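Local coordinates for protein alternansucrase (Leuconostoc mesenteroides, PDB 6HVG) that belongs to glycoside hydrolase family 70, combining a TIM-barrel domain that carries a calcium ion with repeats of the cell-wall-binding type, at residues R1089-D1093 with D1103-N1107; Y1110-R1115 with V1157-A1163; T1196-G1200 with K1241-A1245. All blocks are in the same frame, centred on the assembly; numbering follows the deposited sequence.

Contact 1: R1089-D1093 with D1103-N1107; sequences RSSGD and DSFLN
Ser-1104, on the last turn of helix 1102-1105, reaches across to Ser-1091 and Gly-1092 with a side chain used at both atoms. Its CB lies 3.6 Å from Gly-1092 O, against the loop that follows strand 1089-1090. Beyond it, OG turns anti to its own backbone N (chi1 -165°) and is gripped by two bonds. It accepts one from Ser-1091 OG, 2.7 Å from Ser-1104 OG, and donates the other to Gly-1092 O, 2.8 Å from the same Ser-1104 OG. That donor meets the oxygen at a C=O...donor angle of 133°, tilted slightly from the carbonyl plane, and the relay fixes the rotation of the Ser-1104 hydroxyl.

The loop is also braced from within. Ser-1090 OG accepts from Gly-1092 N at 2.8 Å, an ST turn; Gly-1092 itself has a positive phi (68°), which favours glycine. Gly-1092 CA lies 3.3 Å from Ser-1104 O, a CA-H...O contact. That carbonyl also takes the backbone bond from Asn-1107 N, just past the helix end. At the solvent side, Asp-1093 OD1 rests 3.7 Å from Phe-1105 CB.

Phe-1105 packs edge-to-face on Phe-777, and Leu-1106 settles on helix 779-793. The helix end thus lies between that helix and the turn leaving strand 1089-1090.

Contact 2: Y1110-R1115 with V1157-A1163; sequences YAFTDR and VPDQIYA. With CA (calcium ion), chain C.
Two loops at neighbouring strands of the parallel barrel meet where Phe-1112 and Thr-1113 lie against Ile-1161 and Tyr-1162; the second, 1157-1163, continues from strand 1151-1156 and carries a calcium ligand. One direct backbone bond ties them: Tyr-1162 N donates to Phe-1112 O at 2.8 Å, nearly straight at 170°. Just before it, Ala-1111 sets its methyl over the centre of one face of the Tyr-1162 ring, a CH-pi contact with CB 3.3 Å from the centroid and 12° off the normal.

Phe-1112 starts away from the other loop, but a chi1 of 44° swings its ring back. There CE2 meets Val-1157 CG1 at 3.7 Å, while Val-1157 O lies in the ring plane at the edge.

Water 1, above one face of the Phe-1112 ring toward its rim, links two carbonyls that cannot bond each other, donating to Tyr-1110 O at 2.8 Å and Gln-1160 O at 3.1 Å. Water 2 donates to Val-1157 O and Gln-1160 O and receives only a weak bond from Arg-1115 NH1, whose stronger partner is Gln-593; Glu-592 pairs with NH2.

Asp-1159, directed away from this interface, binds calcium through OD1 at 2.2 Å, beside water 3 and ligands from Glu-575, Asp-581 and Asn-625. Loops following adjacent parallel strands, 1081-1083 and 1151-1156, meeting at one end of the barrel are typical of a (beta/alpha)8 fold.

Contact 3: T1196-G1200 with K1241-A1245; sequences TKSSG and KQWSA
Ser-1198 and Trp-1243 carry the direct backbone link between two segments of the chain running roughly antiparallel, their end-to-end directions 162° apart. Of the hydrogen bonds, Ser-1198 N donates to Trp-1243 O at 3.0 Å, arriving from above the carbonyl plane. The same oxygen receives a CA-H...O contact from Lys-1197 CA at 3.2 Å. A second such contact runs the other way, from Ser-1244 CA to Thr-1196 O.

The side-chain bond comes from Gln-1242, whose chain stays extended (chi1 -175°) and so brings its amide to the backbone just past the end of strand 1190-1197. NE2 gives a bent bond to Ser-1198 O at 3.1 Å (143° at the hydrogen), and the amide lies across the aliphatic part of Lys-1197.

Water 4 completes the polar set: it accepts from Ser-1198 OG at 2.8 Å, donates to Lys-1241 O at 2.8 Å, and receives a weak bond from Gly-1200 N.

Apolar touching is modest. Ser-1198 CB meets Trp-1243 CB at 4.0 Å and lies at the indole's edge, while Thr-1196 CG2 lies 3.7 Å from the methyl carbon CB of Ala-1245.

Around this, Thr-1196 and Lys-1197 share Gly-1166 in a classic beta bulge. Glu-1168 OE1 accepts from both Thr-1196 OG1 and Ala-1245 N, so a single carboxylate oxygen joins 1196-1200 to 1241-1245 at that end. The chemistry implies an association held mainly by backbone carbonyls, one amide and a shared water, rather than by an apolar core.

In the fold
The three contacts form a row, with contact 2 in the middle: its centre is about 10 Å from that of contact 1 and about 12 Å from that of contact 3, while contacts 1 and 3 stay about 11 Å apart at their nearest atoms. Contact 1 joins contact 2 through a probable hydrogen bond from Ser-1091 N to Ala-1111 O at 3.1 Å. On the other side, Arg-1115 CZ packs 3.7 Å from Trp-1243 CZ2. Contacts 2 and 3 also reach opposite outer strands, 1160-1161 and 1190-1197, of one six-stranded antiparallel sheet. The calcium ion belongs to contact 2; the Trp-1243 side chain remains about 12 Å from it.

Contact 1: R1089-D1093 with D1103-N1107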
ATOM      1  N   ARG A1089       9.891  21.670  -3.746  1.00 49.29           N
ATOM      2  CA  ARG A1089       8.909  22.242  -2.814  1.00 53.57           C
ATOM      3  C   ARG A1089       7.732  21.302  -2.570  1.00 52.71           C
ATOM      4  O   ARG A1089       7.059  20.884  -3.526  1.00 50.25           O
ATOM      5  CB  ARG A1089       8.355  23.574  -3.316  1.00 54.38           C
ATOM      6  CG  ARG A1089       7.286  24.121  -2.382  1.00 53.54           C
ATOM      7  CD  ARG A1089       6.979  25.572  -2.631  1.00 54.57           C
ATOM      8  NE  ARG A1089       8.184  26.378  -2.808  1.00 57.98           N
ATOM      9  CZ  ARG A1089       9.036  26.705  -1.837  1.00 57.04           C
ATOM     10  NH1 ARG A1089       8.846  26.304  -0.583  1.00 59.63           N
ATOM     11  NH2 ARG A1089      10.074  27.471  -2.115  1.00 55.43           N
ATOM     12  N   SER A1090       7.463  21.026  -1.295  1.00 51.68           N
ATOM     13  CA  SER A1090       6.397  20.111  -0.932  1.00 52.98           C
ATOM     14  C   SER A1090       5.023  20.641  -1.333  1.00 57.50           C
ATOM     15  O   SER A1090       4.750  21.850  -1.244  1.00 54.30           O
ATOM     16  CB  SER A1090       6.403  19.834   0.558  1.00 52.62           C
ATOM     17  OG  SER A1090       5.252  19.091   0.941  1.00 54.52           O
ATOM     18  N   SER A1091       4.171  19.713  -1.769  1.00 58.72           N
ATOM     19  CA  SER A1091       2.770  20.002  -2.052  1.00 63.68           C
ATOM     20  C   SER A1091       1.963  20.101  -0.754  1.00 61.85           C
ATOM     21  O   SER A1091       0.835  20.598  -0.761  1.00 65.45           O
ATOM     22  CB  SER A1091       2.171  18.934  -2.961  1.00 65.14           C
ATOM     23  OG  SER A1091       2.363  17.648  -2.406  1.00 69.90           O
ATOM     24  N   GLY A1092       2.536  19.629   0.347  1.00 59.68           N
ATOM     25  CA  GLY A1092       2.017  19.941   1.676  1.00 63.06           C
ATOM     26  C   GLY A1092       0.662  19.332   2.005  1.00 64.22           C
ATOM     27  O   GLY A1092       0.415  18.156   1.724  1.00 60.91           O
ATOM     28  N   ASP A1093      -0.213  20.144   2.596  1.00 64.46           N
ATOM     29  CA  ASP A1093      -1.564  19.710   2.955  1.00 63.01           C
ATOM     30  C   ASP A1093      -2.558  19.808   1.804  1.00 63.39           C
ATOM     31  O   ASP A1093      -3.692  19.366   1.956  1.00 64.98           O
ATOM     32  CB  ASP A1093      -2.072  20.525   4.147  1.00 63.90           C
ATOM     33  CG  ASP A1093      -1.361  20.162   5.447  1.00 63.42           C
ATOM     34  OD1 ASP A1093      -0.826  19.041   5.536  1.00 65.21           O
ATOM     35  OD2 ASP A1093      -1.365  20.977   6.385  1.00 59.64           O
ATOM     36  N   ASP A1103       4.409  11.450   2.264  1.00 46.17           N
ATOM     37  CA  ASP A1103       5.389  12.292   1.569  1.00 45.11           C
ATOM     38  C   ASP A1103       4.924  13.734   1.478  1.00 45.93           C
ATOM     39  O   ASP A1103       5.728  14.650   1.602  1.00 46.70           O
ATOM     40  CB  ASP A1103       5.656  11.792   0.151  1.00 43.71           C
ATOM     41  CG  ASP A1103       6.499  10.542   0.113  1.00 41.83           C
ATOM     42  OD1 ASP A1103       6.833  10.035   1.201  1.00 39.89           O
ATOM     43  OD2 ASP A1103       6.800  10.067  -1.035  1.00 43.27           O
ATOM     44  N   SER A1104       3.631  13.925   1.244  1.00 47.15           N
ATOM     45  CA  SER A1104       3.090  15.244   1.008  1.00 50.07           C
ATOM     46  C   SER A1104       2.949  15.991   2.311  1.00 51.76           C
ATOM     47  O   SER A1104       3.442  17.115   2.442  1.00 54.63           O
ATOM     48  CB  SER A1104       1.749  15.177   0.281  1.00 49.73           C
ATOM     49  OG  SER A1104       1.395  16.448  -0.237  1.00 55.44           O
ATOM     50  N   PHE A1105       2.287  15.397   3.286  1.00 53.01           N
ATOM     51  CA  PHE A1105       2.037  16.129   4.531  1.00 52.52           C
ATOM     52  C   PHE A1105       3.228  16.150   5.491  1.00 53.64           C
ATOM     53  O   PHE A1105       3.271  16.990   6.394  1.00 60.71           O
ATOM     54  CB  PHE A1105       0.726  15.684   5.218  1.00 52.32           C
ATOM     55  CG  PHE A1105       0.661  14.229   5.606  1.00 51.44           C
ATOM     56  CD1 PHE A1105       1.313  13.783   6.738  1.00 51.43           C
ATOM     57  CD2 PHE A1105      -0.125  13.331   4.892  1.00 50.91           C
ATOM     58  CE1 PHE A1105       1.248  12.461   7.118  1.00 52.35           C
ATOM     59  CE2 PHE A1105      -0.199  11.995   5.283  1.00 52.91           C
ATOM     60  CZ  PHE A1105       0.501  11.555   6.394  1.00 51.06           C
ATOM     61  N   LEU A1106       4.207  15.271   5.284  1.00 53.48           N
ATOM     62  CA  LEU A1106       5.478  15.389   5.998  1.00 55.16           C
ATOM     63  C   LEU A1106       6.548  16.209   5.247  1.00 51.88           C
ATOM     64  O   LEU A1106       7.684  16.292   5.680  1.00 55.02           O
ATOM     65  CB  LEU A1106       6.019  14.004   6.387  1.00 55.77           C
ATOM     66  CG  LEU A1106       5.193  13.203   7.413  1.00 54.59           C
ATOM     67  CD1 LEU A1106       5.880  11.889   7.726  1.00 54.06           C
ATOM     68  CD2 LEU A1106       5.016  14.006   8.682  1.00 55.70           C
ATOM     69  N   ASN A1107       6.184  16.817   4.133  1.00 51.45           N
ATOM     70  CA  ASN A1107       7.047  17.762   3.445  1.00 50.71           C
ATOM     71  C   ASN A1107       8.458  17.267   3.151  1.00 50.73           C
ATOM     72  O   ASN A1107       9.413  18.056   3.109  1.00 52.16           O
ATOM     73  CB  ASN A1107       7.094  19.073   4.229  1.00 51.32           C
ATOM     74  CG  ASN A1107       5.712  19.686   4.426  1.00 51.54           C
ATOM     75  OD1 ASN A1107       4.844  19.576   3.575  1.00 48.75           O
ATOM     76  ND2 ASN A1107       5.513  20.327   5.553  1.00 53.09           N
TER

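Contact 2: Y1110-R1115 with V1157-A1163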
ATOM      1  N   TYR A1110       9.597  14.340  -1.617  1.00 44.12           N
ATOM      2  CA  TYR A1110       9.178  13.361  -2.624  1.00 45.55           C
ATOM      3  C   TYR A1110       7.836  13.683  -3.260  1.00 46.65           C
ATOM      4  O   TYR A1110       7.553  13.188  -4.344  1.00 48.38           O
ATOM      5  CB  TYR A1110       9.158  11.941  -2.057  1.00 46.43           C
ATOM      6  CG  TYR A1110      10.538  11.350  -1.969  1.00 47.48           C
ATOM      7  CD1 TYR A1110      11.237  10.995  -3.122  1.00 48.32           C
ATOM      8  CD2 TYR A1110      11.172  11.196  -0.753  1.00 47.68           C
ATOM      9  CE1 TYR A1110      12.516  10.475  -3.056  1.00 47.84           C
ATOM     10  CE2 TYR A1110      12.449  10.677  -0.683  1.00 48.24           C
ATOM     11  CZ  TYR A1110      13.113  10.319  -1.827  1.00 48.29           C
ATOM     12  OH  TYR A1110      14.389   9.817  -1.725  1.00 53.25           O
ATOM     13  N   ALA A1111       7.025  14.516  -2.604  1.00 47.21           N
ATOM     14  CA  ALA A1111       5.742  14.953  -3.158  1.00 46.19           C
ATOM     15  C   ALA A1111       5.803  16.449  -3.390  1.00 45.65           C
ATOM     16  O   ALA A1111       5.877  17.216  -2.450  1.00 46.69           O
ATOM     17  CB  ALA A1111       4.604  14.598  -2.211  1.00 46.43           C
ATOM     18  N   PHE A1112       5.733  16.855  -4.648  1.00 43.56           N
ATOM     19  CA  PHE A1112       5.928  18.234  -5.007  1.00 44.66           C
ATOM     20  C   PHE A1112       4.981  18.696  -6.101  1.00 47.02           C
ATOM     21  O   PHE A1112       4.520  17.914  -6.907  1.00 44.94           O
ATOM     22  CB  PHE A1112       7.369  18.450  -5.485  1.00 46.15           C
ATOM     23  CG  PHE A1112       7.866  17.389  -6.427  1.00 43.47           C
ATOM     24  CD1 PHE A1112       7.601  17.477  -7.785  1.00 41.45           C
ATOM     25  CD2 PHE A1112       8.609  16.319  -5.947  1.00 42.49           C
ATOM     26  CE1 PHE A1112       8.036  16.501  -8.648  1.00 40.79           C
ATOM     27  CE2 PHE A1112       9.064  15.336  -6.806  1.00 42.19           C
ATOM     28  CZ  PHE A1112       8.774  15.431  -8.165  1.00 42.17           C
ATOM     29  N   THR A1113       4.714  19.998  -6.111  1.00 53.48           N
ATOM     30  CA  THR A1113       3.927  20.658  -7.151  1.00 59.54           C
ATOM     31  C   THR A1113       4.805  21.207  -8.278  1.00 56.91           C
ATOM     32  O   THR A1113       4.449  21.099  -9.440  1.00 59.01           O
ATOM     33  CB  THR A1113       3.155  21.851  -6.556  1.00 63.33           C
ATOM     34  OG1 THR A1113       4.054  22.623  -5.734  1.00 67.50           O
ATOM     35  CG2 THR A1113       1.962  21.345  -5.728  1.00 60.83           C
ATOM     36  N   ASP A1114       5.949  21.776  -7.914  1.00 55.66           N
ATOM     37  CA  ASP A1114       6.859  22.437  -8.847  1.00 51.30           C
ATOM     38  C   ASP A1114       8.217  21.747  -8.823  1.00 51.30           C
ATOM     39  O   ASP A1114       8.914  21.744  -7.804  1.00 50.70           O
ATOM     40  CB  ASP A1114       7.010  23.896  -8.440  1.00 50.47           C
ATOM     41  CG  ASP A1114       7.645  24.759  -9.513  1.00 50.71           C
ATOM     42  OD1 ASP A1114       8.269  24.219 -10.452  1.00 51.31           O
ATOM     43  OD2 ASP A1114       7.485  25.986  -9.439  1.00 49.80           O
ATOM     44  N   ARG A1115       8.596  21.141  -9.940  1.00 51.07           N
ATOM     45  CA  ARG A1115       9.837  20.351  -9.971  1.00 50.00           C
ATOM     46  C   ARG A1115      11.091  21.226  -9.898  1.00 53.90           C
ATOM     47  O   ARG A1115      12.158  20.740  -9.514  1.00 61.65           O
ATOM     48  CB  ARG A1115       9.911  19.508 -11.225  1.00 48.29           C
ATOM     49  CG  ARG A1115       8.663  18.698 -11.482  1.00 49.46           C
ATOM     50  CD  ARG A1115       8.887  17.572 -12.457  1.00 50.13           C
ATOM     51  NE  ARG A1115       9.412  18.070 -13.699  1.00 51.19           N
ATOM     52  CZ  ARG A1115       9.913  17.288 -14.638  1.00 54.30           C
ATOM     53  NH1 ARG A1115       9.931  15.970 -14.482  1.00 51.94           N
ATOM     54  NH2 ARG A1115      10.388  17.837 -15.744  1.00 60.28           N
ATOM     55  N   VAL A1157      13.342  12.522  -9.591  1.00 43.65           N
ATOM     56  CA  VAL A1157      12.027  11.948  -9.299  1.00 41.77           C
ATOM     57  C   VAL A1157      11.066  12.123 -10.466  1.00 37.33           C
ATOM     58  O   VAL A1157      10.143  12.890 -10.389  1.00 40.77           O
ATOM     59  CB  VAL A1157      11.450  12.584  -8.013  1.00 41.46           C
ATOM     60  CG1 VAL A1157      10.128  11.936  -7.635  1.00 44.30           C
ATOM     61  CG2 VAL A1157      12.440  12.422  -6.875  1.00 40.38           C
ATOM     62  N   PRO A1158      11.267  11.379 -11.547  1.00 36.76           N
ATOM     63  CA  PRO A1158      10.458  11.550 -12.748  1.00 37.41           C
ATOM     64  C   PRO A1158       9.079  10.874 -12.777  1.00 38.49           C
ATOM     65  O   PRO A1158       8.299  11.168 -13.688  1.00 39.44           O
ATOM     66  CB  PRO A1158      11.353  10.943 -13.834  1.00 36.95           C
ATOM     67  CG  PRO A1158      12.096   9.879 -13.133  1.00 36.37           C
ATOM     68  CD  PRO A1158      12.367  10.427 -11.769  1.00 36.72           C
ATOM     69  N   ASP A1159       8.770   9.986 -11.827  1.00 40.77           N
ATOM     70  CA  ASP A1159       7.531   9.202 -11.893  1.00 41.93           C
ATOM     71  C   ASP A1159       6.248  10.019 -11.702  1.00 45.49           C
ATOM     72  O   ASP A1159       5.248   9.745 -12.365  1.00 52.62           O
ATOM     73  CB  ASP A1159       7.540   8.053 -10.898  1.00 41.06           C
ATOM     74  CG  ASP A1159       6.253   7.218 -10.951  1.00 42.08           C
ATOM     75  OD1 ASP A1159       5.961   6.583 -11.975  1.00 45.19           O
ATOM     76  OD2 ASP A1159       5.497   7.230  -9.957  1.00 41.57           O
ATOM     77  N   GLN A1160       6.238  10.995 -10.796  1.00 44.62           N
ATOM     78  CA  GLN A1160       4.986  11.692 -10.492  1.00 44.86           C
ATOM     79  C   GLN A1160       5.131  13.131 -10.034  1.00 44.21           C
ATOM     80  O   GLN A1160       6.227  13.610  -9.764  1.00 49.76           O
ATOM     81  CB  GLN A1160       4.144  10.893  -9.459  1.00 45.62           C
ATOM     82  CG  GLN A1160       4.586  10.991  -8.007  1.00 47.84           C
ATOM     83  CD  GLN A1160       5.877  10.246  -7.705  1.00 51.03           C
ATOM     84  OE1 GLN A1160       6.057   9.105  -8.150  1.00 51.00           O
ATOM     85  NE2 GLN A1160       6.769  10.867  -6.927  1.00 49.37           N
ATOM     86  N   ILE A1161       3.986  13.798  -9.924  1.00 41.79           N
ATOM     87  CA  ILE A1161       3.898  15.160  -9.444  1.00 42.38           C
ATOM     88  C   ILE A1161       2.548  15.291  -8.728  1.00 41.64           C
ATOM     89  O   ILE A1161       1.595  14.627  -9.111  1.00 44.73           O
ATOM     90  CB  ILE A1161       4.070  16.138 -10.627  1.00 44.04           C
ATOM     91  CG1 ILE A1161       4.179  17.587 -10.148  1.00 45.50           C
ATOM     92  CG2 ILE A1161       2.949  15.983 -11.638  1.00 42.61           C
ATOM     93  CD1 ILE A1161       4.642  18.527 -11.236  1.00 48.04           C
ATOM     94  N   TYR A1162       2.476  16.110  -7.680  1.00 40.66           N
ATOM     95  CA  TYR A1162       1.268  16.212  -6.847  1.00 43.37           C
ATOM     96  C   TYR A1162       0.511  17.519  -7.005  1.00 45.13           C
ATOM     97  O   TYR A1162       1.050  18.506  -7.458  1.00 47.44           O
ATOM     98  CB  TYR A1162       1.625  16.106  -5.365  1.00 41.53           C
ATOM     99  CG  TYR A1162       1.975  14.730  -4.832  1.00 41.97           C
ATOM    100  CD1 TYR A1162       3.108  14.050  -5.263  1.00 41.37           C
ATOM    101  CD2 TYR A1162       1.207  14.148  -3.823  1.00 42.69           C
ATOM    102  CE1 TYR A1162       3.460  12.828  -4.715  1.00 41.97           C
ATOM    103  CE2 TYR A1162       1.540  12.918  -3.286  1.00 43.36           C
ATOM    104  CZ  TYR A1162       2.670  12.265  -3.726  1.00 43.22           C
ATOM    105  OH  TYR A1162       3.007  11.062  -3.141  1.00 45.55           O
ATOM    106  N   ALA A1163      -0.747  17.508  -6.584  1.00 48.66           N
ATOM    107  CA  ALA A1163      -1.528  18.718  -6.357  1.00 50.23           C
ATOM    108  C   ALA A1163      -1.398  19.779  -7.451  1.00 53.33           C
ATOM    109  O   ALA A1163      -0.886  20.888  -7.206  1.00 57.59           O
ATOM    110  CB  ALA A1163      -1.162  19.296  -5.013  1.00 53.76           C
TER
HETATM  111 CA    CA C2000       4.727   5.672 -13.526  1.00 47.20          CA
HETATM  112  O   HOH W   1       6.314  13.953  -6.721  1.00 46.97           O
HETATM  113  O   HOH W   2       8.722  14.637 -11.634  1.00 42.51           O
HETATM  114  O   HOH W   3       5.729   7.627 -14.414  1.00 40.78           O

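Contact 3: T1196-G1200 with K1241-A1245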
ATOM      1  N   THR A1196      -4.997  17.961 -13.345  1.00 48.60           N
ATOM      2  CA  THR A1196      -3.870  17.600 -14.197  1.00 48.85           C
ATOM      3  C   THR A1196      -3.049  18.772 -14.720  1.00 48.49           C
ATOM      4  O   THR A1196      -1.976  18.566 -15.284  1.00 46.80           O
ATOM      5  CB  THR A1196      -4.385  16.845 -15.438  1.00 49.03           C
ATOM      6  OG1 THR A1196      -5.506  17.559 -15.990  1.00 49.09           O
ATOM      7  CG2 THR A1196      -4.816  15.445 -15.054  1.00 48.25           C
ATOM      8  N   LYS A1197      -3.541  19.992 -14.542  1.00 50.22           N
ATOM      9  CA  LYS A1197      -2.961  21.161 -15.187  1.00 51.70           C
ATOM     10  C   LYS A1197      -2.207  21.991 -14.169  1.00 51.50           C
ATOM     11  O   LYS A1197      -2.733  22.328 -13.126  1.00 53.39           O
ATOM     12  CB  LYS A1197      -4.075  21.984 -15.829  1.00 54.30           C
ATOM     13  CG  LYS A1197      -3.656  22.804 -17.028  1.00 58.90           C
ATOM     14  CD  LYS A1197      -4.761  23.750 -17.482  1.00 64.14           C
ATOM     15  CE  LYS A1197      -5.388  23.329 -18.799  1.00 69.99           C
ATOM     16  NZ  LYS A1197      -6.388  24.336 -19.259  1.00 77.11           N
ATOM     17  N   SER A1198      -0.965  22.312 -14.473  1.00 55.87           N
ATOM     18  CA  SER A1198      -0.124  23.138 -13.608  1.00 58.64           C
ATOM     19  C   SER A1198      -0.489  24.627 -13.712  1.00 60.52           C
ATOM     20  O   SER A1198      -1.164  25.034 -14.664  1.00 61.20           O
ATOM     21  CB  SER A1198       1.327  22.921 -14.035  1.00 60.20           C
ATOM     22  OG  SER A1198       2.204  23.599 -13.175  1.00 71.03           O
ATOM     23  N   SER A1199      -0.012  25.437 -12.760  1.00 60.11           N
ATOM     24  CA  SER A1199      -0.395  26.860 -12.690  1.00 58.12           C
ATOM     25  C   SER A1199       0.027  27.664 -13.919  1.00 58.64           C
ATOM     26  O   SER A1199      -0.621  28.655 -14.261  1.00 58.13           O
ATOM     27  CB  SER A1199       0.177  27.532 -11.429  1.00 58.64           C
ATOM     28  OG  SER A1199       1.563  27.870 -11.584  1.00 60.05           O
ATOM     29  N   GLY A1200       1.121  27.253 -14.559  1.00 57.05           N
ATOM     30  CA  GLY A1200       1.650  27.950 -15.725  1.00 58.41           C
ATOM     31  C   GLY A1200       2.424  29.215 -15.393  1.00 57.16           C
ATOM     32  O   GLY A1200       2.886  29.911 -16.300  1.00 56.83           O
ATOM     33  N   LYS A1241       6.207  23.952 -20.495  1.00 50.83           N
ATOM     34  CA  LYS A1241       6.158  25.009 -19.479  1.00 52.79           C
ATOM     35  C   LYS A1241       4.971  24.810 -18.524  1.00 51.60           C
ATOM     36  O   LYS A1241       4.926  25.401 -17.443  1.00 45.63           O
ATOM     37  CB  LYS A1241       5.995  26.388 -20.119  1.00 57.96           C
ATOM     38  CG  LYS A1241       7.097  26.871 -21.049  1.00 62.42           C
ATOM     39  CD  LYS A1241       8.478  26.610 -20.497  1.00 70.30           C
ATOM     40  CE  LYS A1241       9.508  27.489 -21.192  1.00 72.02           C
ATOM     41  NZ  LYS A1241       9.672  28.768 -20.469  1.00 74.91           N
ATOM     42  N   GLN A1242       3.998  23.995 -18.947  1.00 54.12           N
ATOM     43  CA  GLN A1242       2.808  23.720 -18.151  1.00 52.96           C
ATOM     44  C   GLN A1242       2.420  22.259 -18.292  1.00 50.34           C
ATOM     45  O   GLN A1242       2.237  21.778 -19.396  1.00 51.31           O
ATOM     46  CB  GLN A1242       1.662  24.606 -18.624  1.00 54.23           C
ATOM     47  CG  GLN A1242       0.389  24.499 -17.791  1.00 57.48           C
ATOM     48  CD  GLN A1242      -0.732  25.323 -18.381  1.00 58.71           C
ATOM     49  OE1 GLN A1242      -1.017  25.227 -19.576  1.00 59.40           O
ATOM     50  NE2 GLN A1242      -1.383  26.124 -17.551  1.00 58.10           N
ATOM     51  N   TRP A1243       2.295  21.545 -17.179  1.00 48.79           N
ATOM     52  CA  TRP A1243       1.778  20.179 -17.231  1.00 45.59           C
ATOM     53  C   TRP A1243       0.289  20.192 -17.532  1.00 44.00           C
ATOM     54  O   TRP A1243      -0.412  21.123 -17.186  1.00 43.88           O
ATOM     55  CB  TRP A1243       2.017  19.436 -15.910  1.00 46.26           C
ATOM     56  CG  TRP A1243       3.440  19.141 -15.658  1.00 46.44           C
ATOM     57  CD1 TRP A1243       4.271  19.772 -14.768  1.00 47.17           C
ATOM     58  CD2 TRP A1243       4.233  18.167 -16.319  1.00 45.15           C
ATOM     59  NE1 TRP A1243       5.532  19.241 -14.840  1.00 44.96           N
ATOM     60  CE2 TRP A1243       5.537  18.258 -15.793  1.00 43.96           C
ATOM     61  CE3 TRP A1243       3.972  17.218 -17.303  1.00 44.26           C
ATOM     62  CZ2 TRP A1243       6.572  17.437 -16.231  1.00 42.79           C
ATOM     63  CZ3 TRP A1243       5.016  16.390 -17.734  1.00 41.86           C
ATOM     64  CH2 TRP A1243       6.287  16.511 -17.199  1.00 42.04           C
ATOM     65  N   SER A1244      -0.175  19.131 -18.176  1.00 45.13           N
ATOM     66  CA  SER A1244      -1.589  18.893 -18.397  1.00 45.45           C
ATOM     67  C   SER A1244      -1.792  17.403 -18.651  1.00 45.21           C
ATOM     68  O   SER A1244      -0.832  16.669 -18.788  1.00 47.30           O
ATOM     69  CB  SER A1244      -2.097  19.737 -19.549  1.00 45.58           C
ATOM     70  OG  SER A1244      -1.475  19.359 -20.745  1.00 46.96           O
ATOM     71  N   ALA A1245      -3.044  16.968 -18.706  1.00 45.59           N
ATOM     72  CA  ALA A1245      -3.391  15.550 -18.721  1.00 45.25           C
ATOM     73  C   ALA A1245      -2.748  14.787 -19.863  1.00 46.67           C
ATOM     74  O   ALA A1245      -2.434  13.613 -19.718  1.00 45.92           O
ATOM     75  CB  ALA A1245      -4.905  15.379 -18.787  1.00 47.56           C
TER
HETATM   76  O   HOH W   4       3.475  25.284 -15.076  1.00 44.26           O